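Local coordinates for hydroxyindole o-methyltransferase (PDB 4A6D) that catalyses the last step of melatonin synthesis, transferring a methyl group from S-adenosyl-L-methionine to the hydroxyl of N-acetylserotonin, and works as a homodimer, at the interface of chains A and B. Residues are numbered along the deposited sequence; one frame, centred on the assembly and turned at random. Chains: chain A/B, Hydroxyindole o-methyltransferase.

Contact 1: the interface of chains A and B. Residues chain A 18-19, 22, 26, 109, 113-114, 117; chain B 15-19, 114, 117-118.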
loop_
_atom_site.group_PDB
_atom_site.type_symbol
_atom_site.label_atom_id
_atom_site.label_comp_id
_atom_site.label_asym_id
_atom_site.label_seq_id
_atom_site.Cartn_x
_atom_site.Cartn_y
_atom_site.Cartn_z
ATOM N N GLY A 18 -2.915 1.513 -3.662
ATOM C CA GLY A 18 -3.199 0.766 -2.437
ATOM C C GLY A 18 -2.337 1.152 -1.257
ATOM O O GLY A 18 -2.838 1.294 -0.137
ATOM N N PHE A 19 -1.038 1.379 -1.510
ATOM C CA PHE A 19 -0.114 1.793 -0.473
ATOM C C PHE A 19 -0.525 3.129 0.194
ATOM O O PHE A 19 -0.355 3.268 1.407
ATOM C CB PHE A 19 1.314 1.792 -1.004
ATOM C CG PHE A 19 1.691 2.987 -1.848
ATOM C CD1 PHE A 19 2.190 4.144 -1.259
ATOM C CD2 PHE A 19 1.588 2.940 -3.233
ATOM C CE1 PHE A 19 2.522 5.247 -2.036
ATOM C CE2 PHE A 19 1.931 4.040 -4.005
ATOM C CZ PHE A 19 2.400 5.187 -3.405
ATOM N N SER A 22 -3.501 2.422 2.559
ATOM C CA SER A 22 -2.992 1.754 3.770
ATOM C C SER A 22 -2.427 2.793 4.714
ATOM O O SER A 22 -2.834 2.835 5.867
ATOM C CB SER A 22 -1.926 0.702 3.445
ATOM O OG SER A 22 -2.480 -0.354 2.676
ATOM N N PHE A 26 -3.346 3.894 8.534
ATOM C CA PHE A 26 -2.273 3.795 9.528
ATOM C C PHE A 26 -2.034 5.129 10.225
ATOM O O PHE A 26 -1.924 5.155 11.451
ATOM C CB PHE A 26 -0.957 3.280 8.885
ATOM C CG PHE A 26 -0.972 1.914 8.206
ATOM C CD1 PHE A 26 -1.946 0.965 8.520
ATOM C CD2 PHE A 26 -0.007 1.579 7.259
ATOM C CE1 PHE A 26 -1.962 -0.289 7.889
ATOM C CE2 PHE A 26 -0.011 0.323 6.643
ATOM C CZ PHE A 26 -0.986 -0.607 6.964
ATOM N N MET A 109 1.718 -2.667 11.410
ATOM C CA MET A 109 1.810 -2.883 9.950
ATOM C C MET A 109 2.428 -1.613 9.288
ATOM O O MET A 109 3.314 -1.707 8.430
ATOM C CB MET A 109 0.419 -3.141 9.328
ATOM C CG MET A 109 -0.173 -4.497 9.632
ATOM S SD MET A 109 -1.576 -4.817 8.530
ATOM C CE MET A 109 -2.427 -5.899 9.423
ATOM N N SER A 113 6.056 -3.680 8.967
ATOM C CA SER A 113 5.754 -4.430 7.736
ATOM C C SER A 113 5.864 -3.578 6.482
ATOM O O SER A 113 6.436 -4.030 5.491
ATOM C CB SER A 113 4.360 -5.051 7.809
ATOM O OG SER A 113 4.116 -5.588 9.097
ATOM N N TYR A 114 5.300 -2.354 6.520
ATOM C CA TYR A 114 5.303 -1.398 5.402
ATOM C C TYR A 114 6.725 -1.111 4.961
ATOM O O TYR A 114 7.016 -1.176 3.767
ATOM C CB TYR A 114 4.542 -0.113 5.780
ATOM C CG TYR A 114 4.418 0.874 4.648
ATOM C CD1 TYR A 114 5.431 1.806 4.389
ATOM C CD2 TYR A 114 3.280 0.909 3.850
ATOM C CE1 TYR A 114 5.322 2.718 3.344
ATOM C CE2 TYR A 114 3.152 1.836 2.813
ATOM C CZ TYR A 114 4.184 2.726 2.551
ATOM O OH TYR A 114 4.063 3.652 1.538
ATOM N N TRP A 117 8.314 -4.280 3.362
ATOM C CA TRP A 117 7.716 -4.479 2.043
ATOM C C TRP A 117 8.288 -3.626 0.896
ATOM O O TRP A 117 8.138 -3.996 -0.268
ATOM C CB TRP A 117 6.190 -4.482 2.116
ATOM C CG TRP A 117 5.619 -5.824 2.477
ATOM C CD1 TRP A 117 5.651 -6.438 3.700
ATOM C CD2 TRP A 117 4.971 -6.740 1.584
ATOM N NE1 TRP A 117 4.968 -7.631 3.644
ATOM C CE2 TRP A 117 4.577 -7.861 2.348
ATOM C CE3 TRP A 117 4.674 -6.717 0.202
ATOM C CZ2 TRP A 117 3.897 -8.946 1.787
ATOM C CZ3 TRP A 117 4.000 -7.793 -0.352
ATOM C CH2 TRP A 117 3.622 -8.896 0.441
ATOM N N TYR B 15 -7.995 -2.520 3.075
ATOM C CA TYR B 15 -7.288 -1.254 3.204
ATOM C C TYR B 15 -5.952 -1.483 3.858
ATOM O O TYR B 15 -4.943 -0.955 3.400
ATOM C CB TYR B 15 -8.112 -0.239 4.028
ATOM C CG TYR B 15 -9.430 0.244 3.427
ATOM C CD1 TYR B 15 -9.693 0.110 2.066
ATOM C CD2 TYR B 15 -10.385 0.879 4.213
ATOM C CE1 TYR B 15 -10.872 0.581 1.508
ATOM C CE2 TYR B 15 -11.583 1.329 3.671
ATOM C CZ TYR B 15 -11.812 1.204 2.311
ATOM O OH TYR B 15 -12.997 1.635 1.762
ATOM N N ALA B 16 -5.927 -2.292 4.930
ATOM C CA ALA B 16 -4.677 -2.538 5.633
ATOM C C ALA B 16 -3.655 -3.270 4.760
ATOM O O ALA B 16 -2.479 -2.995 4.851
ATOM C CB ALA B 16 -4.949 -3.311 6.910
ATOM N N ASN B 17 -4.113 -4.170 3.897
ATOM C CA ASN B 17 -3.271 -4.993 3.039
ATOM C C ASN B 17 -2.878 -4.373 1.733
ATOM O O ASN B 17 -2.048 -4.952 1.040
ATOM C CB ASN B 17 -3.986 -6.314 2.771
ATOM C CG ASN B 17 -4.155 -7.173 4.008
ATOM O OD1 ASN B 17 -3.515 -6.971 5.045
ATOM N ND2 ASN B 17 -5.020 -8.150 3.917
ATOM N N GLY B 18 -3.450 -3.208 1.415
ATOM C CA GLY B 18 -3.250 -2.483 0.160
ATOM C C GLY B 18 -1.802 -2.254 -0.204
ATOM O O GLY B 18 -1.414 -2.426 -1.364
ATOM N N PHE B 19 -0.976 -1.915 0.799
ATOM C CA PHE B 19 0.442 -1.706 0.588
ATOM C C PHE B 19 1.155 -2.961 0.028
ATOM O O PHE B 19 2.048 -2.818 -0.810
ATOM C CB PHE B 19 1.090 -1.152 1.853
ATOM C CG PHE B 19 1.377 -2.170 2.931
ATOM C CD1 PHE B 19 2.575 -2.875 2.942
ATOM C CD2 PHE B 19 0.468 -2.392 3.959
ATOM C CE1 PHE B 19 2.831 -3.822 3.926
ATOM C CE2 PHE B 19 0.733 -3.331 4.946
ATOM C CZ PHE B 19 1.914 -4.039 4.928
ATOM N N TYR B 114 6.369 5.460 -2.401
ATOM C CA TYR B 114 6.137 4.443 -1.364
ATOM C C TYR B 114 6.961 4.754 -0.129
ATOM O O TYR B 114 6.423 4.754 0.977
ATOM C CB TYR B 114 6.420 3.031 -1.910
ATOM C CG TYR B 114 6.107 1.928 -0.932
ATOM C CD1 TYR B 114 7.051 1.517 0.018
ATOM C CD2 TYR B 114 4.886 1.265 -0.968
ATOM C CE1 TYR B 114 6.767 0.500 0.924
ATOM C CE2 TYR B 114 4.600 0.227 -0.076
ATOM C CZ TYR B 114 5.536 -0.138 0.881
ATOM O OH TYR B 114 5.269 -1.168 1.757
ATOM N N TRP B 117 5.674 8.004 1.576
ATOM C CA TRP B 117 4.404 7.706 2.237
ATOM C C TRP B 117 4.491 7.027 3.616
ATOM O O TRP B 117 3.538 7.105 4.390
ATOM C CB TRP B 117 3.419 7.040 1.277
ATOM C CG TRP B 117 2.651 8.026 0.442
ATOM C CD1 TRP B 117 3.121 8.773 -0.603
ATOM C CD2 TRP B 117 1.279 8.404 0.623
ATOM N NE1 TRP B 117 2.097 9.511 -1.149
ATOM C CE2 TRP B 117 0.966 9.337 -0.391
ATOM C CE3 TRP B 117 0.273 8.034 1.545
ATOM C CZ2 TRP B 117 -0.306 9.902 -0.519
ATOM C CZ3 TRP B 117 -0.987 8.595 1.416
ATOM C CH2 TRP B 117 -1.264 9.524 0.392
ATOM N N GLY B 118 5.646 6.451 3.946
ATOM C CA GLY B 118 5.879 5.903 5.276
ATOM C C GLY B 118 5.924 7.021 6.309
ATOM O O GLY B 118 5.583 6.824 7.477
#
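The phenol rings of A:Tyr114 and B:Tyr114 lie face to face, nearly parallel with 3° between their planes, and A:Tyr114 CZ sits 3.6 Å from B:Tyr114 CZ. The two side chains meet head-on, so each ring carries the other's CZ over its centre on one face and the partner's backbone carbonyl at its edge. CG is anti to the backbone N (chi1 -176°), which points each phenol toward the partner chain. There A:Tyr114 OH donates to B:Tyr114 O at 2.7 Å, in the carbonyl plane on a lone pair, and the twin bond returns from B to A; tyrosine suits the place because one residue both stacks and bonds. The ring of B:Phe19 meets the indole of A:Trp117 edge to face, B:Phe19 CE1 lying 3.7 Å from A:Trp117 CG. CG of B:Phe19 sits over the backbone, flanked by N and C (chi1 79°), and B:Phe19 CB packs 3.6 Å from A:Tyr114 CD2 as the two side chains run antiparallel alongside one another. A:Phe26 crosses B:Phe19 at a right angle, with B:Phe19 CD2 at its edge. A:Ser22, small enough for close helix approach, donates from OG to B:Tyr15 O (2.6 Å), almost in line with the carbonyl bond, and accepts from B:Phe19 N (2.9 Å). Between the helices, A:Gly18 C comes within 3.6 Å of B:Gly18 C. Helices 7-31 and 103-117 of both subunits meet here, around the two-fold axis of the homodimer.

Contact 2: the interface of chains A and B. Residues chain A 1-5, 9, 13, 17; chain B 163, 167, 295, 299, 335-337.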
loop_
_atom_site.group_PDB
_atom_site.type_symbol
_atom_site.label_atom_id
_atom_site.label_comp_id
_atom_site.label_asym_id
_atom_site.label_seq_id
_atom_site.Cartn_x
_atom_site.Cartn_y
_atom_site.Cartn_z
ATOM N N MET A 1 -9.211 4.593 -11.518
ATOM C CA MET A 1 -8.776 5.757 -12.336
ATOM C C MET A 1 -9.895 6.755 -12.528
ATOM O O MET A 1 -10.499 7.172 -11.535
ATOM C CB MET A 1 -8.199 5.311 -13.684
ATOM N N GLY A 2 -10.110 7.194 -13.777
ATOM C CA GLY A 2 -11.194 8.095 -14.121
ATOM C C GLY A 2 -12.462 7.273 -14.264
ATOM O O GLY A 2 -12.403 6.111 -14.695
ATOM N N SER A 3 -13.620 7.854 -13.879
ATOM C CA SER A 3 -14.952 7.195 -13.930
ATOM C C SER A 3 -15.340 6.601 -15.309
ATOM O O SER A 3 -16.016 5.569 -15.354
ATOM C CB SER A 3 -16.049 8.138 -13.435
ATOM O OG SER A 3 -16.132 9.301 -14.240
ATOM N N SER A 4 -14.862 7.219 -16.408
ATOM C CA SER A 4 -15.139 6.805 -17.786
ATOM C C SER A 4 -14.047 5.915 -18.450
ATOM O O SER A 4 -14.245 5.453 -19.577
ATOM C CB SER A 4 -15.444 8.029 -18.648
ATOM O OG SER A 4 -16.419 8.853 -18.025
ATOM N N GLU A 5 -12.922 5.669 -17.764
ATOM C CA GLU A 5 -11.819 4.854 -18.306
ATOM C C GLU A 5 -12.137 3.347 -18.284
ATOM O O GLU A 5 -13.072 2.912 -17.585
ATOM C CB GLU A 5 -10.478 5.149 -17.584
ATOM C CG GLU A 5 -10.160 6.635 -17.479
ATOM C CD GLU A 5 -8.695 7.032 -17.440
ATOM O OE1 GLU A 5 -7.980 6.781 -18.439
ATOM O OE2 GLU A 5 -8.282 7.672 -16.445
ATOM N N TYR A 9 -7.767 -0.484 -16.528
ATOM C CA TYR A 9 -6.962 0.680 -16.175
ATOM C C TYR A 9 -7.312 1.170 -14.774
ATOM O O TYR A 9 -6.421 1.560 -14.026
ATOM C CB TYR A 9 -7.157 1.787 -17.221
ATOM C CG TYR A 9 -6.229 2.960 -17.031
ATOM C CD1 TYR A 9 -4.847 2.816 -17.170
ATOM C CD2 TYR A 9 -6.724 4.213 -16.690
ATOM C CE1 TYR A 9 -3.983 3.890 -16.968
ATOM C CE2 TYR A 9 -5.863 5.290 -16.461
ATOM C CZ TYR A 9 -4.502 5.138 -16.656
ATOM O OH TYR A 9 -3.678 6.217 -16.465
ATOM N N ASN A 13 -4.826 1.026 -11.342
ATOM C CA ASN A 13 -4.678 2.208 -10.502
ATOM C C ASN A 13 -5.041 1.931 -9.051
ATOM O O ASN A 13 -4.289 2.295 -8.146
ATOM C CB ASN A 13 -5.391 3.425 -11.102
ATOM C CG ASN A 13 -4.592 4.013 -12.229
ATOM O OD1 ASN A 13 -3.538 4.620 -12.028
ATOM N ND2 ASN A 13 -5.026 3.770 -13.450
ATOM N N ASN A 17 -2.323 2.456 -6.169
ATOM C CA ASN A 17 -2.630 3.422 -5.122
ATOM C C ASN A 17 -2.861 2.846 -3.759
ATOM O O ASN A 17 -2.969 3.616 -2.811
ATOM C CB ASN A 17 -3.857 4.226 -5.540
ATOM C CG ASN A 17 -3.624 5.102 -6.754
ATOM O OD1 ASN A 17 -2.490 5.372 -7.165
ATOM N ND2 ASN A 17 -4.694 5.564 -7.347
ATOM N N VAL B 163 1.453 8.412 -18.701
ATOM C CA VAL B 163 0.015 8.714 -18.620
ATOM C C VAL B 163 -0.568 9.271 -19.939
ATOM O O VAL B 163 -1.718 8.957 -20.300
ATOM C CB VAL B 163 -0.382 9.546 -17.375
ATOM C CG1 VAL B 163 0.050 11.013 -17.514
ATOM C CG2 VAL B 163 -1.891 9.422 -17.092
ATOM N N ASN B 167 -4.167 9.094 -21.520
ATOM C CA ASN B 167 -4.931 10.316 -21.228
ATOM C C ASN B 167 -4.695 11.499 -22.190
ATOM O O ASN B 167 -5.478 12.453 -22.166
ATOM C CB ASN B 167 -4.650 10.760 -19.770
ATOM C CG ASN B 167 -5.820 11.408 -19.042
ATOM O OD1 ASN B 167 -6.040 11.155 -17.852
ATOM N ND2 ASN B 167 -6.585 12.287 -19.712
ATOM N N LEU B 295 -9.163 9.052 -5.994
ATOM C CA LEU B 295 -7.829 9.028 -6.585
ATOM C C LEU B 295 -7.207 10.449 -6.566
ATOM O O LEU B 295 -6.036 10.574 -6.265
ATOM C CB LEU B 295 -7.902 8.420 -8.012
ATOM C CG LEU B 295 -6.557 8.259 -8.761
ATOM C CD1 LEU B 295 -6.611 7.106 -9.726
ATOM C CD2 LEU B 295 -6.237 9.501 -9.557
ATOM N N TYR B 299 -3.951 11.852 -4.583
ATOM C CA TYR B 299 -3.006 12.685 -5.333
ATOM C C TYR B 299 -2.751 14.019 -4.643
ATOM O O TYR B 299 -1.610 14.487 -4.669
ATOM C CB TYR B 299 -3.515 12.941 -6.760
ATOM C CG TYR B 299 -3.268 11.820 -7.753
ATOM C CD1 TYR B 299 -3.099 10.495 -7.323
ATOM C CD2 TYR B 299 -3.231 12.073 -9.124
ATOM C CE1 TYR B 299 -2.870 9.462 -8.233
ATOM C CE2 TYR B 299 -3.030 11.043 -10.044
ATOM C CZ TYR B 299 -2.863 9.737 -9.594
ATOM O OH TYR B 299 -2.679 8.727 -10.501
ATOM N N GLY B 335 -13.527 12.444 -17.793
ATOM C CA GLY B 335 -13.902 11.134 -17.284
ATOM C C GLY B 335 -12.636 10.338 -17.024
ATOM O O GLY B 335 -12.701 9.180 -16.607
ATOM N N ALA B 336 -11.459 10.971 -17.242
ATOM C CA ALA B 336 -10.150 10.359 -17.034
ATOM C C ALA B 336 -9.449 10.957 -15.805
ATOM O O ALA B 336 -10.057 11.755 -15.090
ATOM C CB ALA B 336 -9.297 10.503 -18.288
ATOM N N ILE B 337 -8.222 10.522 -15.491
ATOM C CA ILE B 337 -7.548 11.102 -14.337
ATOM C C ILE B 337 -7.345 12.627 -14.584
ATOM O O ILE B 337 -7.749 13.451 -13.756
ATOM C CB ILE B 337 -6.236 10.349 -13.975
ATOM C CG1 ILE B 337 -6.551 8.893 -13.534
ATOM C CG2 ILE B 337 -5.461 11.095 -12.892
ATOM C CD1 ILE B 337 -5.349 7.947 -13.650
#
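This is an arm-exchange contact of the homodimer: the N-terminal segment of chain A, with the first half of helix 7-31, lies along the catalytic part of chain B and ties the two subunits together. Backbone holds the outer end. A:Ser4 N donates to B:Gly335 O at 2.9 Å, in the carbonyl plane on a lone pair, with 155° at the hydrogen. B:Gly335 has a positive phi (87°), a turn that glycine adopts easily, and without a side chain it admits A:Ser4 CB to 3.7 Å from its CA. A:Glu5 leaves the backbone with CG anti to its carbonyl carbon (chi1 -49°) and extends alongside B:Ala336, whose small methyl CB packs 3.6 Å from the A:Glu5 carboxylate carbon CD. The carboxylate oxygen A:Glu5 OE2 receives A:Gly2 N at 3.3 Å on its anti lone pair and a weak, bent bond from B:Ile337 N at 3.0 Å, so it braces its own arm while touching the partner. An alanine at A:Glu5 would lose both bonds to OE2 and would probably loosen the arm against the B:Gly335 to B:Ile337 loop. Farther along, B:Ile337 CD1 comes obliquely to 3.7 Å from A:Tyr9 OH; A:Asn13 ND2 donates to A:Tyr9 O at 2.7 Å from above the carbonyl plane, which fixes the amide over the ring centre. B:Leu295 crosses A:Asn17 at a right angle, B:Leu295 CD1 3.4 Å from A:Asn17 ND2. In the fold, segment A:Met1 to A:Glu5 and helix 7-31 meet helix 294-305 and the loop before strand 339-344.

Contact 3: the interface of chains A and B. Residues chain A 117, 120, 124, 294, 297-298, 300-301, 304; chain B 20, 24, 62-63, 66.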
loop_
_atom_site.group_PDB
_atom_site.type_symbol
_atom_site.label_atom_id
_atom_site.label_comp_id
_atom_site.label_asym_id
_atom_site.label_seq_id
_atom_site.Cartn_x
_atom_site.Cartn_y
_atom_site.Cartn_z
ATOM N N TRP A 117 8.314 -4.280 3.362
ATOM C CA TRP A 117 7.716 -4.479 2.043
ATOM C C TRP A 117 8.288 -3.626 0.896
ATOM O O TRP A 117 8.138 -3.996 -0.268
ATOM C CB TRP A 117 6.190 -4.482 2.116
ATOM C CG TRP A 117 5.619 -5.824 2.477
ATOM C CD1 TRP A 117 5.651 -6.438 3.700
ATOM C CD2 TRP A 117 4.971 -6.740 1.584
ATOM N NE1 TRP A 117 4.968 -7.631 3.644
ATOM C CE2 TRP A 117 4.577 -7.861 2.348
ATOM C CE3 TRP A 117 4.674 -6.717 0.202
ATOM C CZ2 TRP A 117 3.897 -8.946 1.787
ATOM C CZ3 TRP A 117 4.000 -7.793 -0.352
ATOM C CH2 TRP A 117 3.622 -8.896 0.441
ATOM N N LEU A 120 10.596 -5.793 -1.076
ATOM C CA LEU A 120 9.917 -6.994 -1.594
ATOM C C LEU A 120 10.671 -7.672 -2.734
ATOM O O LEU A 120 10.832 -8.897 -2.707
ATOM C CB LEU A 120 8.442 -6.737 -2.005
ATOM C CG LEU A 120 7.692 -7.957 -2.574
ATOM C CD1 LEU A 120 7.598 -9.090 -1.550
ATOM C CD2 LEU A 120 6.337 -7.604 -3.042
ATOM N N VAL A 124 12.051 -11.494 -2.670
ATOM C CA VAL A 124 11.666 -12.405 -3.751
ATOM C C VAL A 124 12.970 -12.881 -4.440
ATOM O O VAL A 124 13.183 -14.087 -4.523
ATOM C CB VAL A 124 10.651 -11.752 -4.739
ATOM C CG1 VAL A 124 10.472 -12.586 -6.001
ATOM C CG2 VAL A 124 9.303 -11.512 -4.065
ATOM N N LEU A 294 -6.529 -14.863 -1.291
ATOM C CA LEU A 294 -5.593 -13.791 -1.569
ATOM C C LEU A 294 -4.897 -13.264 -0.305
ATOM O O LEU A 294 -3.668 -13.117 -0.296
ATOM C CB LEU A 294 -6.297 -12.674 -2.355
ATOM C CG LEU A 294 -5.535 -11.347 -2.602
ATOM C CD1 LEU A 294 -4.158 -11.577 -3.218
ATOM C CD2 LEU A 294 -6.375 -10.441 -3.474
ATOM N N GLN A 297 -2.257 -15.732 0.787
ATOM C CA GLN A 297 -1.122 -15.652 -0.136
ATOM C C GLN A 297 -0.266 -14.408 0.222
ATOM O O GLN A 297 0.969 -14.506 0.250
ATOM C CB GLN A 297 -1.608 -15.520 -1.583
ATOM C CG GLN A 297 -2.219 -16.772 -2.185
ATOM C CD GLN A 297 -2.797 -16.389 -3.526
ATOM O OE1 GLN A 297 -3.857 -15.777 -3.626
ATOM N NE2 GLN A 297 -2.072 -16.639 -4.583
ATOM N N LEU A 298 -0.925 -13.260 0.537
ATOM C CA LEU A 298 -0.195 -12.039 0.902
ATOM C C LEU A 298 0.568 -12.273 2.199
ATOM O O LEU A 298 1.750 -11.944 2.281
ATOM C CB LEU A 298 -1.104 -10.783 0.978
ATOM C CG LEU A 298 -1.740 -10.266 -0.331
ATOM C CD1 LEU A 298 -2.801 -9.263 -0.036
ATOM C CD2 LEU A 298 -0.710 -9.633 -1.261
ATOM N N SER A 300 1.598 -15.214 3.241
ATOM C CA SER A 300 2.736 -16.125 3.015
ATOM C C SER A 300 3.941 -15.335 2.498
ATOM O O SER A 300 5.073 -15.597 2.900
ATOM C CB SER A 300 2.370 -17.270 2.073
ATOM O OG SER A 300 3.348 -18.298 2.132
ATOM N N LEU A 301 3.675 -14.331 1.643
ATOM C CA LEU A 301 4.686 -13.437 1.100
ATOM C C LEU A 301 5.232 -12.528 2.203
ATOM O O LEU A 301 6.446 -12.327 2.264
ATOM C CB LEU A 301 4.148 -12.666 -0.099
ATOM C CG LEU A 301 5.172 -11.862 -0.926
ATOM C CD1 LEU A 301 6.388 -12.702 -1.353
ATOM C CD2 LEU A 301 4.508 -11.236 -2.106
ATOM N N LEU A 304 7.863 -14.479 3.992
ATOM C CA LEU A 304 9.102 -14.507 3.229
ATOM C C LEU A 304 9.885 -13.209 3.499
ATOM O O LEU A 304 11.075 -13.265 3.800
ATOM C CB LEU A 304 8.841 -14.682 1.710
ATOM C CG LEU A 304 10.070 -14.510 0.793
ATOM C CD1 LEU A 304 11.098 -15.635 1.015
ATOM C CD2 LEU A 304 9.674 -14.457 -0.646
ATOM N N MET B 20 0.712 -4.176 0.441
ATOM C CA MET B 20 1.253 -5.461 -0.022
ATOM C C MET B 20 0.939 -5.710 -1.500
ATOM O O MET B 20 1.804 -6.165 -2.255
ATOM C CB MET B 20 0.710 -6.606 0.827
ATOM C CG MET B 20 1.052 -6.455 2.287
ATOM S SD MET B 20 0.870 -7.957 3.253
ATOM C CE MET B 20 -0.692 -7.676 3.949
ATOM N N VAL B 24 3.503 -5.944 -4.665
ATOM C CA VAL B 24 3.474 -7.127 -5.542
ATOM C C VAL B 24 3.527 -6.654 -7.002
ATOM O O VAL B 24 4.355 -7.152 -7.767
ATOM C CB VAL B 24 2.252 -8.037 -5.258
ATOM C CG1 VAL B 24 1.908 -8.925 -6.455
ATOM C CG2 VAL B 24 2.493 -8.874 -4.018
ATOM N N LEU B 62 5.093 -17.370 -5.170
ATOM C CA LEU B 62 4.244 -16.509 -4.355
ATOM C C LEU B 62 3.816 -15.318 -5.173
ATOM O O LEU B 62 2.625 -15.066 -5.299
ATOM C CB LEU B 62 4.968 -16.059 -3.071
ATOM C CG LEU B 62 5.066 -17.104 -1.949
ATOM C CD1 LEU B 62 5.907 -16.578 -0.790
ATOM C CD2 LEU B 62 3.697 -17.478 -1.435
ATOM N N LEU B 63 4.781 -14.670 -5.838
ATOM C CA LEU B 63 4.562 -13.501 -6.680
ATOM C C LEU B 63 3.599 -13.785 -7.840
ATOM O O LEU B 63 2.655 -13.019 -8.031
ATOM C CB LEU B 63 5.918 -12.967 -7.181
ATOM C CG LEU B 63 5.969 -11.525 -7.680
ATOM C CD1 LEU B 63 6.225 -10.560 -6.531
ATOM C CD2 LEU B 63 7.056 -11.362 -8.715
ATOM N N ILE B 66 -0.003 -14.673 -6.510
ATOM C CA ILE B 66 -0.714 -13.463 -6.086
ATOM C C ILE B 66 -1.200 -12.698 -7.346
ATOM O O ILE B 66 -2.357 -12.290 -7.380
ATOM C CB ILE B 66 0.116 -12.599 -5.108
ATOM C CG1 ILE B 66 0.321 -13.363 -3.789
ATOM C CG2 ILE B 66 -0.542 -11.233 -4.853
ATOM C CD1 ILE B 66 1.513 -13.042 -3.012
#
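An apolar helix-on-helix interface joins the subunits in this homodimer of the cation-independent O-methyltransferase family: helices 7-31 and 57-69 of chain B, from its dimerisation domain, pack on helix 294-305, the end of helix 103-117 and helix 120-126 of chain A and so couple one subunit's dimerisation unit to its partner's catalytic unit. Carbon and sulphur surfaces make the contact, and side-chain shape does the work. The flexible thioether of B:Met20 crosses the indole of A:Trp117 obliquely. With B:Met20 CG anti to its carbonyl carbon (chi1 -59°) and chi2 nearly extended (-163°), CG lies over the centre of the six-membered ring, 3.7 Å from the centroid, and B:Met20 SD reaches 3.5 Å from A:Trp117 CZ2. A:Leu120 CD1 covers the opposite face, toward the rim. Branched B:Ile66 spreads its arms: its CG1 packs 3.6 Å from A:Gln297 CB, its side chain crosses A:Leu298 and A:Leu294 at about a right angle, touching them with CG2, and its CD1 lies 3.6 Å from A:Leu301 CD2. A:Leu301, with CG anti to its backbone N (chi1 -170°), forks: CD2 also touches B:Val24 CG2 at 3.6 Å, while on the CD1 side the A:Leu301 and B:Leu62 side chains run antiparallel past one another. B:Leu62 CD2 rests 3.8 Å from A:Ser300 CB, whose small side chain permits the approach.

Contact 1 lies at the two-fold axis, with its C-alpha centre about 21 Å from that of contact 2 and 13 Å from that of contact 3; contacts 2 and 3 are about 26 Å apart. Helix 7-31 runs through all three, and A:Trp117 belongs to both contact 1 and contact 3. Helix 294-305 serves contact 2 from chain B and contact 3 from chain A, so each catalytic unit is held at two places by its partner. The centre of contact 3 is about 13 Å from A:His255, the probable catalytic base, which suggests that dimerisation may help shape the active-site surroundings.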